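Local coordinates for protein aldehyde dehydrogenase (Staphylococcus aureus, PDB 6K0Z) that oxidises 4,4'-diaponeurosporen-4-al to 4,4'-diaponeurosporenoic acid, probably with NAD+, in the biosynthesis of the carotenoid staphyloxanthin, at residues P223-E228 with L373-E378; I239-F244 with T400-A405; D255-H260 with L349-Y354; K296-L301 with D321-E326. The protein carries 1 engineered substitution. One frame throughout, in Å; residues are numbered along the deposited sequence.

Interaction 1. Residues P223-E228 with L373-E378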
# COMPACT_ATOMS: atom_id res chain seq x y z
N PRO A 223 20.47 3.69 -12.84
CA PRO A 223 21.16 3.95 -14.12
C PRO A 223 21.05 5.41 -14.53
O PRO A 223 20.19 6.14 -14.06
CB PRO A 223 20.43 3.05 -15.14
CG PRO A 223 19.11 2.77 -14.50
CD PRO A 223 19.23 2.91 -13.03
N VAL A 224 21.96 5.83 -15.38
CA VAL A 224 21.82 7.08 -16.09
C VAL A 224 22.25 6.87 -17.55
O VAL A 224 23.41 6.53 -17.82
CB VAL A 224 22.58 8.25 -15.43
CG1 VAL A 224 24.00 7.88 -15.12
CG2 VAL A 224 22.50 9.51 -16.29
N ILE A 225 21.31 7.06 -18.47
CA ILE A 225 21.54 6.90 -19.89
C ILE A 225 21.92 8.27 -20.45
O ILE A 225 21.10 9.19 -20.45
CB ILE A 225 20.30 6.33 -20.58
CG1 ILE A 225 19.86 5.03 -19.91
CG2 ILE A 225 20.56 6.12 -22.07
CD1 ILE A 225 18.42 4.66 -20.15
N VAL A 226 23.16 8.39 -20.91
CA VAL A 226 23.63 9.59 -21.60
C VAL A 226 23.64 9.28 -23.09
O VAL A 226 24.45 8.48 -23.57
CB VAL A 226 25.01 10.03 -21.10
CG1 VAL A 226 25.39 11.36 -21.73
CG2 VAL A 226 25.00 10.14 -19.58
N ASP A 227 22.73 9.92 -23.82
CA ASP A 227 22.33 9.51 -25.15
C ASP A 227 23.06 10.31 -26.22
O ASP A 227 23.56 11.41 -25.97
CB ASP A 227 20.81 9.66 -25.27
CG ASP A 227 20.27 9.20 -26.60
OD1 ASP A 227 20.42 8.00 -26.93
OD2 ASP A 227 19.64 10.04 -27.29
N GLU A 228 23.12 9.74 -27.43
CA GLU A 228 23.84 10.34 -28.55
C GLU A 228 23.45 11.79 -28.80
O GLU A 228 24.24 12.54 -29.38
CB GLU A 228 23.61 9.50 -29.81
CG GLU A 228 22.14 9.34 -30.19
CD GLU A 228 21.91 8.44 -31.40
OE1 GLU A 228 22.89 8.09 -32.09
OE2 GLU A 228 20.75 8.07 -31.65
N LEU A 373 15.96 6.27 -12.04
CA LEU A 373 16.49 6.13 -13.39
C LEU A 373 16.61 7.51 -14.01
O LEU A 373 15.69 8.33 -13.89
CB LEU A 373 15.61 5.24 -14.25
CG LEU A 373 16.10 5.00 -15.68
CD1 LEU A 373 15.96 3.53 -16.02
CD2 LEU A 373 15.32 5.83 -16.66
N TYR A 374 17.72 7.76 -14.68
CA TYR A 374 18.02 9.08 -15.23
C TYR A 374 18.41 8.96 -16.69
O TYR A 374 19.20 8.09 -17.06
CB TYR A 374 19.15 9.73 -14.44
CG TYR A 374 18.89 9.84 -12.96
CD1 TYR A 374 17.73 10.43 -12.48
CD2 TYR A 374 19.80 9.34 -12.03
CE1 TYR A 374 17.49 10.54 -11.12
CE2 TYR A 374 19.57 9.44 -10.67
CZ TYR A 374 18.41 10.05 -10.23
OH TYR A 374 18.17 10.17 -8.89
N LEU A 375 17.85 9.82 -17.54
CA LEU A 375 18.17 9.83 -18.95
C LEU A 375 18.53 11.25 -19.37
O LEU A 375 17.76 12.19 -19.13
CB LEU A 375 17.00 9.32 -19.81
CG LEU A 375 17.05 9.70 -21.29
CD1 LEU A 375 18.25 9.08 -22.00
CD2 LEU A 375 15.77 9.28 -21.99
N PHE A 376 19.69 11.40 -19.97
CA PHE A 376 20.11 12.68 -20.53
C PHE A 376 20.05 12.56 -22.05
O PHE A 376 20.92 11.94 -22.67
CB PHE A 376 21.50 13.07 -20.02
CG PHE A 376 21.47 13.63 -18.63
CD1 PHE A 376 21.17 14.97 -18.42
CD2 PHE A 376 21.72 12.82 -17.54
CE1 PHE A 376 21.14 15.49 -17.14
CE2 PHE A 376 21.68 13.34 -16.25
CZ PHE A 376 21.39 14.68 -16.06
N SER A 377 19.00 13.14 -22.63
CA SER A 377 18.77 13.06 -24.06
C SER A 377 17.87 14.20 -24.49
O SER A 377 16.99 14.64 -23.74
CB SER A 377 18.14 11.73 -24.47
OG SER A 377 17.58 11.82 -25.77
N GLU A 378 18.09 14.66 -25.72
CA GLU A 378 17.22 15.64 -26.36
C GLU A 378 16.24 15.00 -27.34
O GLU A 378 15.44 15.72 -27.94
CB GLU A 378 18.05 16.70 -27.09
CG GLU A 378 18.87 17.61 -26.18
CD GLU A 378 18.00 18.38 -25.18
OE1 GLU A 378 18.54 18.84 -24.15
OE2 GLU A 378 16.79 18.54 -25.42
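I225 bonds through its N and its O to Y374 and F376, the residues flanking its partner L375, as parallel strands do. Its N donates to Y374 O at 2.7 Å, and its O receives F376 N, also at 2.7 Å. Bonds from Y374 N to P223 O and from D227 N to F376 O continue the pairing in both directions. Where the strands end, a side-chain bond takes over: S377 OG donates to D227 OD2 at 3.1 Å, arriving from above the carboxylate plane. The same S377 OG also bonds to the backbone N of D379.

Packing differs on the two faces. V224 places CG2 anti to its backbone N, against the edge of the F376 ring, 3.6 Å from CD2. On the other face L375 CD1 reaches across to I225 CB (3.7 Å), while P223 CG and L373 CD1 meet at 3.6 Å with their side chains at about a right angle.

Y374 OH bonds to V252 O, next to the predicted active-site residue S251. Helices lie on both faces of this parallel sheet, 232-244 over V226 and F376, and 380-389 over I225, L373 and L375. Strand 223-226 is paired with strand 256-260 on its other edge.

Interaction 2. Residues I239-F244 with T400-A405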
# COMPACT_ATOMS: atom_id res chain seq x y z
N ILE A 239 24.69 15.59 -13.38
CA ILE A 239 25.02 14.26 -12.92
C ILE A 239 25.91 14.34 -11.72
O ILE A 239 25.77 13.58 -10.79
CB ILE A 239 25.78 13.45 -13.98
CG1 ILE A 239 24.84 12.87 -15.01
CG2 ILE A 239 26.57 12.33 -13.35
CD1 ILE A 239 25.55 12.33 -16.21
N CYS A 240 26.84 15.26 -11.71
CA CYS A 240 27.75 15.34 -10.61
C CYS A 240 27.15 15.90 -9.35
O CYS A 240 27.64 15.67 -8.27
CB CYS A 240 28.94 16.15 -11.03
SG CYS A 240 30.38 15.14 -11.27
N PHE A 241 26.08 16.66 -9.48
CA PHE A 241 25.43 17.16 -8.32
C PHE A 241 24.85 15.93 -7.66
O PHE A 241 25.16 15.62 -6.53
CB PHE A 241 24.34 18.12 -8.72
CG PHE A 241 23.48 18.52 -7.59
CD1 PHE A 241 24.03 18.80 -6.38
CD2 PHE A 241 22.13 18.56 -7.73
CE1 PHE A 241 23.25 19.14 -5.32
CE2 PHE A 241 21.34 18.89 -6.67
CZ PHE A 241 21.89 19.19 -5.47
N GLY A 242 24.04 15.20 -8.41
CA GLY A 242 23.42 13.98 -7.95
C GLY A 242 24.39 12.99 -7.38
O GLY A 242 24.16 12.44 -6.32
N LYS A 243 25.50 12.77 -8.06
CA LYS A 243 26.44 11.81 -7.59
C LYS A 243 27.35 12.26 -6.50
O LYS A 243 27.69 11.49 -5.63
CB LYS A 243 27.31 11.29 -8.74
CG LYS A 243 28.36 10.29 -8.33
CD LYS A 243 27.77 9.06 -7.69
CE LYS A 243 28.42 7.80 -8.16
NZ LYS A 243 28.68 6.85 -7.06
N PHE A 244 27.75 13.51 -6.53
CA PHE A 244 28.70 13.94 -5.54
C PHE A 244 28.23 14.66 -4.29
O PHE A 244 29.01 15.00 -3.43
CB PHE A 244 29.91 14.52 -6.23
CG PHE A 244 30.70 13.49 -6.93
CD1 PHE A 244 31.47 12.62 -6.23
CD2 PHE A 244 30.63 13.36 -8.27
CE1 PHE A 244 32.19 11.66 -6.86
CE2 PHE A 244 31.35 12.41 -8.92
CZ PHE A 244 32.13 11.55 -8.21
N THR A 400 19.15 14.92 -12.33
CA THR A 400 19.28 13.84 -11.35
C THR A 400 18.88 14.36 -9.98
O THR A 400 19.05 15.55 -9.67
CB THR A 400 20.70 13.25 -11.26
OG1 THR A 400 21.53 14.11 -10.45
CG2 THR A 400 21.34 13.07 -12.64
N LEU A 401 18.34 13.45 -9.17
CA LEU A 401 18.03 13.68 -7.76
C LEU A 401 16.85 14.62 -7.54
O LEU A 401 15.98 14.35 -6.71
CB LEU A 401 19.26 14.21 -7.02
CG LEU A 401 19.24 14.07 -5.50
CD1 LEU A 401 20.54 14.63 -4.93
CD2 LEU A 401 18.02 14.75 -4.89
N MET A 402 16.81 15.73 -8.27
CA MET A 402 15.89 16.82 -7.96
C MET A 402 14.42 16.47 -8.09
O MET A 402 13.58 17.32 -7.79
CB MET A 402 16.22 18.02 -8.84
CG MET A 402 17.49 18.70 -8.41
SD MET A 402 17.16 19.78 -7.02
CE MET A 402 18.14 19.03 -5.74
N HIS A 403 14.06 15.24 -8.50
CA HIS A 403 12.67 14.82 -8.42
C HIS A 403 12.24 14.52 -6.99
O HIS A 403 11.04 14.47 -6.70
CB HIS A 403 12.41 13.60 -9.31
CG HIS A 403 13.12 12.35 -8.87
ND1 HIS A 403 14.49 12.26 -8.79
CD2 HIS A 403 12.63 11.14 -8.52
CE1 HIS A 403 14.82 11.04 -8.39
NE2 HIS A 403 13.71 10.34 -8.22
N LEU A 404 13.20 14.33 -6.08
CA LEU A 404 12.86 14.22 -4.66
C LEU A 404 12.45 15.57 -4.09
O LEU A 404 11.74 15.61 -3.08
CB LEU A 404 14.05 13.67 -3.87
CG LEU A 404 14.23 12.16 -3.71
CD1 LEU A 404 14.30 11.44 -5.05
CD2 LEU A 404 15.47 11.87 -2.87
N ALA A 405 12.90 16.67 -4.70
CA ALA A 405 12.68 17.99 -4.12
C ALA A 405 11.24 18.46 -4.28
O ALA A 405 10.84 19.41 -3.60
CB ALA A 405 13.63 19.00 -4.75
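I239 opens the contact through its backbone rather than its side-chain tip, its CA resting 3.9 Å from T400 CG2. That methyl lies beside the backbone N of T400 and also reaches F376, so it touches both the helix and strand 372-376. Two residues on, F241, with CG anti to the backbone N (chi1 171°), brings its ring toward the loop. The M402 methyl comes to the edge of this ring, in its plane, with CE 3.3 Å from F241 CE2. M402 gets there through a chain bent at both chi2 and chi3, the two side chains crossing at about a right angle. H449 and L450 of the second subunit pack on the same phenylalanine, and L100 of that subunit on M402, which places this end of the contact at the dimer interface.

G242 comes next, and its bare CA lets the loop settle close to the helix. T400 OG1 stands 3.1 Å from G242 CA, and L401 CD1 reaches the same carbon at 4.2 Å.

The loop after strand 394-397 is thus packed on helix 232-244, with the L401 side chain about 10 Å from that of S251, a predicted active-site residue. Apolar packing dominates, with one hydroxyl set against the helix backbone at G242. R238 O, a backbone carbonyl of the same helix, satisfies that hydroxyl and helps to fix the rotation of T400 while its methyl packs against I239.

Interaction 3. Residues D255-H260 with L349-Y354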
# COMPACT_ATOMS: atom_id res chain seq x y z
N ASP A 255 24.35 5.58 -9.83
CA ASP A 255 25.32 4.55 -9.48
C ASP A 255 26.27 4.21 -10.61
O ASP A 255 27.42 3.83 -10.35
CB ASP A 255 24.59 3.29 -9.03
CG ASP A 255 25.50 2.30 -8.38
OD1 ASP A 255 26.18 1.54 -9.10
OD2 ASP A 255 25.54 2.30 -7.14
N TYR A 256 25.83 4.32 -11.87
CA TYR A 256 26.70 4.06 -13.00
C TYR A 256 26.09 4.71 -14.24
O TYR A 256 24.88 4.95 -14.30
CB TYR A 256 26.92 2.57 -13.22
CG TYR A 256 25.67 1.82 -13.60
CD1 TYR A 256 25.27 1.71 -14.93
CD2 TYR A 256 24.89 1.21 -12.63
CE1 TYR A 256 24.13 1.02 -15.28
CE2 TYR A 256 23.75 0.52 -12.97
CZ TYR A 256 23.38 0.43 -14.29
OH TYR A 256 22.24 -0.26 -14.63
N ILE A 257 26.94 4.97 -15.23
CA ILE A 257 26.55 5.66 -16.45
C ILE A 257 26.52 4.67 -17.60
O ILE A 257 27.47 3.90 -17.80
CB ILE A 257 27.50 6.82 -16.79
CG1 ILE A 257 27.50 7.86 -15.67
CG2 ILE A 257 27.10 7.46 -18.12
CD1 ILE A 257 28.29 9.11 -16.00
N LEU A 258 25.43 4.68 -18.36
CA LEU A 258 25.36 4.02 -19.66
C LEU A 258 25.45 5.13 -20.70
O LEU A 258 24.45 5.79 -21.00
CB LEU A 258 24.08 3.20 -19.82
CG LEU A 258 23.93 1.94 -18.97
CD1 LEU A 258 22.60 1.27 -19.29
CD2 LEU A 258 25.08 1.00 -19.22
N VAL A 259 26.65 5.33 -21.25
CA VAL A 259 26.93 6.42 -22.17
C VAL A 259 27.13 5.85 -23.57
O VAL A 259 27.83 4.84 -23.74
CB VAL A 259 28.15 7.24 -21.72
CG1 VAL A 259 29.37 6.36 -21.58
CG2 VAL A 259 28.43 8.36 -22.69
N HIS A 260 26.49 6.47 -24.56
CA HIS A 260 26.62 6.03 -25.93
C HIS A 260 28.08 6.05 -26.36
O HIS A 260 28.87 6.88 -25.89
CB HIS A 260 25.77 6.90 -26.85
CG HIS A 260 25.77 6.47 -28.28
ND1 HIS A 260 26.80 6.76 -29.14
CD2 HIS A 260 24.87 5.75 -29.00
CE1 HIS A 260 26.54 6.25 -30.33
NE2 HIS A 260 25.37 5.63 -30.27
N LEU A 349 32.20 6.53 -9.71
CA LEU A 349 31.25 6.52 -10.82
C LEU A 349 31.81 5.67 -11.95
O LEU A 349 32.59 6.15 -12.79
CB LEU A 349 30.95 7.94 -11.30
CG LEU A 349 29.89 8.09 -12.40
CD1 LEU A 349 28.57 7.45 -12.01
CD2 LEU A 349 29.67 9.54 -12.73
N PRO A 350 31.44 4.39 -12.02
CA PRO A 350 31.83 3.58 -13.18
C PRO A 350 31.04 4.01 -14.40
O PRO A 350 29.84 4.30 -14.32
CB PRO A 350 31.49 2.15 -12.75
CG PRO A 350 30.38 2.32 -11.80
CD PRO A 350 30.66 3.60 -11.05
N ILE A 351 31.72 4.04 -15.54
CA ILE A 351 31.12 4.46 -16.80
C ILE A 351 31.25 3.34 -17.81
O ILE A 351 32.36 2.83 -18.05
CB ILE A 351 31.76 5.77 -17.31
CG1 ILE A 351 31.47 6.89 -16.31
CG2 ILE A 351 31.20 6.12 -18.66
CD1 ILE A 351 32.69 7.62 -15.83
N LEU A 352 30.13 2.96 -18.41
CA LEU A 352 30.05 1.86 -19.36
C LEU A 352 29.53 2.39 -20.70
O LEU A 352 28.79 3.38 -20.74
CB LEU A 352 29.12 0.75 -18.84
CG LEU A 352 29.53 -0.04 -17.59
CD1 LEU A 352 29.39 0.76 -16.30
CD2 LEU A 352 28.71 -1.32 -17.49
N THR A 353 29.92 1.74 -21.79
CA THR A 353 29.57 2.18 -23.13
C THR A 353 28.44 1.33 -23.70
O THR A 353 28.30 0.15 -23.38
CB THR A 353 30.79 2.11 -24.06
OG1 THR A 353 30.88 0.82 -24.67
CG2 THR A 353 32.05 2.35 -23.28
N TYR A 354 27.63 1.95 -24.55
CA TYR A 354 26.58 1.22 -25.25
C TYR A 354 26.50 1.73 -26.68
O TYR A 354 26.84 2.88 -26.97
CB TYR A 354 25.22 1.34 -24.54
CG TYR A 354 24.43 2.60 -24.85
CD1 TYR A 354 23.57 2.65 -25.94
CD2 TYR A 354 24.53 3.72 -24.04
CE1 TYR A 354 22.84 3.79 -26.22
CE2 TYR A 354 23.81 4.87 -24.31
CZ TYR A 354 22.97 4.90 -25.41
OH TYR A 354 22.25 6.04 -25.68
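L349 lays both methyls against the I257 side chain, CD2 lying 3.6 Å from I257 CD1 and the two side chains crossing at about a right angle. P350 follows, its ring packed on the CB of Y256 through CG. Its carbonyl begins the regular pairing, P350 O taking I257 N at 3.1 Å in the carbonyl plane. I351 lies beside I257, both pointing the same way, and extends CG2 to V259 CG1 (3.5 Å), so that three branched residues share one face. L352 holds the centre of the backbone pairing: its N donates to I257 O and its O accepts V259 N, each at 2.9 Å, while its side chain turns to the face of L258. T353 stays marginal, giving a CA-H...O contact to V259 O.

Y354 combines a backbone bond with ring packing. Its N reaches V259 O at 3.0 Å from above the carbonyl plane. With CG set between the backbone N and carbonyl carbon (chi1 83°), one ring face is turned to the H260 backbone, whose CA is 3.8 Å from the centroid in a CH-pi contact. The imidazole adds a T-shaped stack, its edge toward the tyrosine face with planes at 85°, and its ND1 is hydrogen-bonded to S262 N.

The short strand axes cross at 36°, a marked twist. Helices cover both faces of this parallel pair: 264-279 packs against I257, V259 and T353, and 357-366 against L258 and L352, also touching Y354. Strands 223-226 and 256-260 adjoin, linked through helix 232-244 in a beta-alpha-beta crossover, and strand 324-330 adjoins 348-354.

Interaction 4. Residues K296-L301 with D321-E326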
# COMPACT_ATOMS: atom_id res chain seq x y z
N LYS A 296 34.63 1.44 8.24
CA LYS A 296 34.29 0.19 7.57
C LYS A 296 33.77 0.44 6.17
O LYS A 296 34.22 -0.19 5.20
CB LYS A 296 33.27 -0.59 8.40
CG LYS A 296 33.88 -1.52 9.46
CD LYS A 296 34.95 -2.47 8.89
CE LYS A 296 36.39 -1.97 9.13
NZ LYS A 296 37.39 -2.91 8.53
N HIS A 297 32.81 1.36 6.02
CA HIS A 297 32.40 1.75 4.68
C HIS A 297 33.58 2.28 3.88
O HIS A 297 33.65 2.08 2.66
CB HIS A 297 31.29 2.78 4.76
CG HIS A 297 30.01 2.23 5.28
ND1 HIS A 297 28.86 2.19 4.51
CD2 HIS A 297 29.69 1.67 6.47
CE1 HIS A 297 27.88 1.64 5.22
NE2 HIS A 297 28.36 1.31 6.41
N TYR A 298 34.52 2.94 4.56
CA TYR A 298 35.73 3.43 3.90
C TYR A 298 36.56 2.28 3.35
O TYR A 298 36.82 2.21 2.15
CB TYR A 298 36.54 4.27 4.90
CG TYR A 298 37.79 4.88 4.33
CD1 TYR A 298 37.73 5.87 3.36
CD2 TYR A 298 39.04 4.47 4.77
CE1 TYR A 298 38.88 6.44 2.84
CE2 TYR A 298 40.19 5.03 4.26
CZ TYR A 298 40.11 6.01 3.30
OH TYR A 298 41.27 6.56 2.81
N HIS A 299 36.99 1.37 4.23
CA HIS A 299 37.80 0.23 3.80
C HIS A 299 37.07 -0.61 2.76
O HIS A 299 37.72 -1.42 2.08
CB HIS A 299 38.20 -0.62 5.00
CG HIS A 299 39.37 -0.09 5.76
ND1 HIS A 299 39.71 -0.55 7.01
CD2 HIS A 299 40.29 0.85 5.44
CE1 HIS A 299 40.79 0.09 7.43
NE2 HIS A 299 41.16 0.95 6.50
N ARG A 300 35.76 -0.44 2.64
CA ARG A 300 34.99 -1.10 1.59
C ARG A 300 35.14 -0.40 0.25
O ARG A 300 35.42 -1.04 -0.77
CB ARG A 300 33.52 -1.15 2.01
CG ARG A 300 32.59 -1.68 0.94
CD ARG A 300 31.22 -1.03 1.03
NE ARG A 300 30.22 -1.81 0.30
CZ ARG A 300 29.87 -1.60 -0.96
NH1 ARG A 300 28.96 -2.38 -1.54
NH2 ARG A 300 30.42 -0.61 -1.65
N LEU A 301 34.97 0.93 0.23
CA LEU A 301 35.05 1.67 -1.03
C LEU A 301 36.49 1.82 -1.51
O LEU A 301 36.73 1.90 -2.72
CB LEU A 301 34.38 3.02 -0.87
CG LEU A 301 32.88 2.94 -0.57
CD1 LEU A 301 32.40 4.19 0.12
CD2 LEU A 301 32.12 2.71 -1.86
N ASP A 321 42.36 9.07 7.75
CA ASP A 321 42.09 9.74 9.02
C ASP A 321 40.85 10.62 8.98
O ASP A 321 40.19 10.78 10.01
CB ASP A 321 43.31 10.56 9.44
CG ASP A 321 44.41 9.69 10.00
OD1 ASP A 321 44.43 8.49 9.64
OD2 ASP A 321 45.23 10.20 10.80
N GLU A 322 40.51 11.19 7.83
CA GLU A 322 39.26 11.93 7.71
C GLU A 322 38.27 11.24 6.77
O GLU A 322 37.31 11.86 6.30
CB GLU A 322 39.51 13.37 7.27
CG GLU A 322 40.03 13.54 5.86
CD GLU A 322 40.10 15.00 5.46
OE1 GLU A 322 39.48 15.84 6.15
OE2 GLU A 322 40.79 15.31 4.47
N ARG A 323 38.49 9.95 6.50
CA ARG A 323 37.57 9.13 5.70
C ARG A 323 37.27 9.81 4.36
O ARG A 323 36.12 9.93 3.94
CB ARG A 323 36.29 8.84 6.47
CG ARG A 323 36.52 8.48 7.92
CD ARG A 323 37.25 7.16 8.05
NE ARG A 323 38.18 7.15 9.18
CZ ARG A 323 37.84 7.01 10.46
NH1 ARG A 323 38.78 7.03 11.39
NH2 ARG A 323 36.56 6.86 10.81
N TYR A 324 38.33 10.25 3.70
CA TYR A 324 38.21 10.97 2.44
C TYR A 324 38.34 10.01 1.28
O TYR A 324 39.24 9.16 1.26
CB TYR A 324 39.29 12.04 2.33
CG TYR A 324 39.25 12.78 1.01
CD1 TYR A 324 38.22 13.66 0.72
CD2 TYR A 324 40.25 12.60 0.07
CE1 TYR A 324 38.18 14.34 -0.48
CE2 TYR A 324 40.23 13.29 -1.13
CZ TYR A 324 39.19 14.15 -1.40
OH TYR A 324 39.15 14.84 -2.60
N ILE A 325 37.43 10.13 0.31
CA ILE A 325 37.58 9.51 -0.99
C ILE A 325 37.17 10.54 -2.03
O ILE A 325 36.11 11.17 -1.89
CB ILE A 325 36.75 8.23 -1.15
CG1 ILE A 325 37.04 7.26 -0.01
CG2 ILE A 325 37.06 7.58 -2.49
CD1 ILE A 325 36.51 5.88 -0.25
N GLU A 326 37.98 10.71 -3.05
CA GLU A 326 37.70 11.81 -3.96
C GLU A 326 36.79 11.36 -5.09
O GLU A 326 36.70 10.16 -5.40
CB GLU A 326 39.00 12.36 -4.54
CG GLU A 326 40.01 11.33 -4.97
CD GLU A 326 41.30 11.97 -5.45
OE1 GLU A 326 42.37 11.65 -4.90
OE2 GLU A 326 41.25 12.79 -6.39
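Y298 projects from its helix against R323-I325, and its rotamer places the ring at the centre of the contact. With CG anti to the backbone N (chi1 -178°), the ring extends straight from the helix and is met in three ways. R323 CA sits over one face, 4.0 Å from CD1. Y324 O lies at the ring edge near its plane, 3.2 Å from CE1. I325 CG1 approaches the same CE1 obliquely at 3.5 Å.

I325 answers with a nearly extended side chain. CG1 lies anti to the carbonyl carbon (chi1 -53°), and CD1 then reaches on to the helix, 3.6 Å from L301 CB and 3.8 Å from Y298 CD1. Because Y298 and L301 are three residues apart, they present neighbouring sides of one helical face, and I325 fits against both; T302 and L305 extend that surface along the helix. R323, whose backbone has left-handed helical angles, folds its side chain back so that CD lies 4.3 Å from Y298 CB, while its NE is bonded to E320 O. Y324 directs its CB away from the helix, and its ring packs on I283, Q284 and R291.

Far from the predicted active site, this is the packing of an amphipathic helix on a strand: helix 295-307 sets its apolar side on the start of strand 324-330, which joins the antiparallel strands 312-314 and 318-319 to the parallel strand 348-354.

Followed from the N terminus, the chain enters strand 223-226, passes through helix 232-244 and reaches strand 256-260, so the first partners of interactions 1, 2 and 3 come in succession. Interaction 4 then closes a short loop of 19 residues between helix 295-307 and strand 324-330. Interaction 3 closes a wider one around it at strand 348-354, and interaction 1 encloses both at strand 372-376. Interaction 2 closes last, at 400-405, and crosses interaction 1 because their segments alternate, while also enclosing interactions 3 and 4. Interactions 1 and 3 join neighbouring strands of one sheet, interaction 4 fits a helix to its far part, and interaction 2 ties a covering helix to the loop that meets the second subunit.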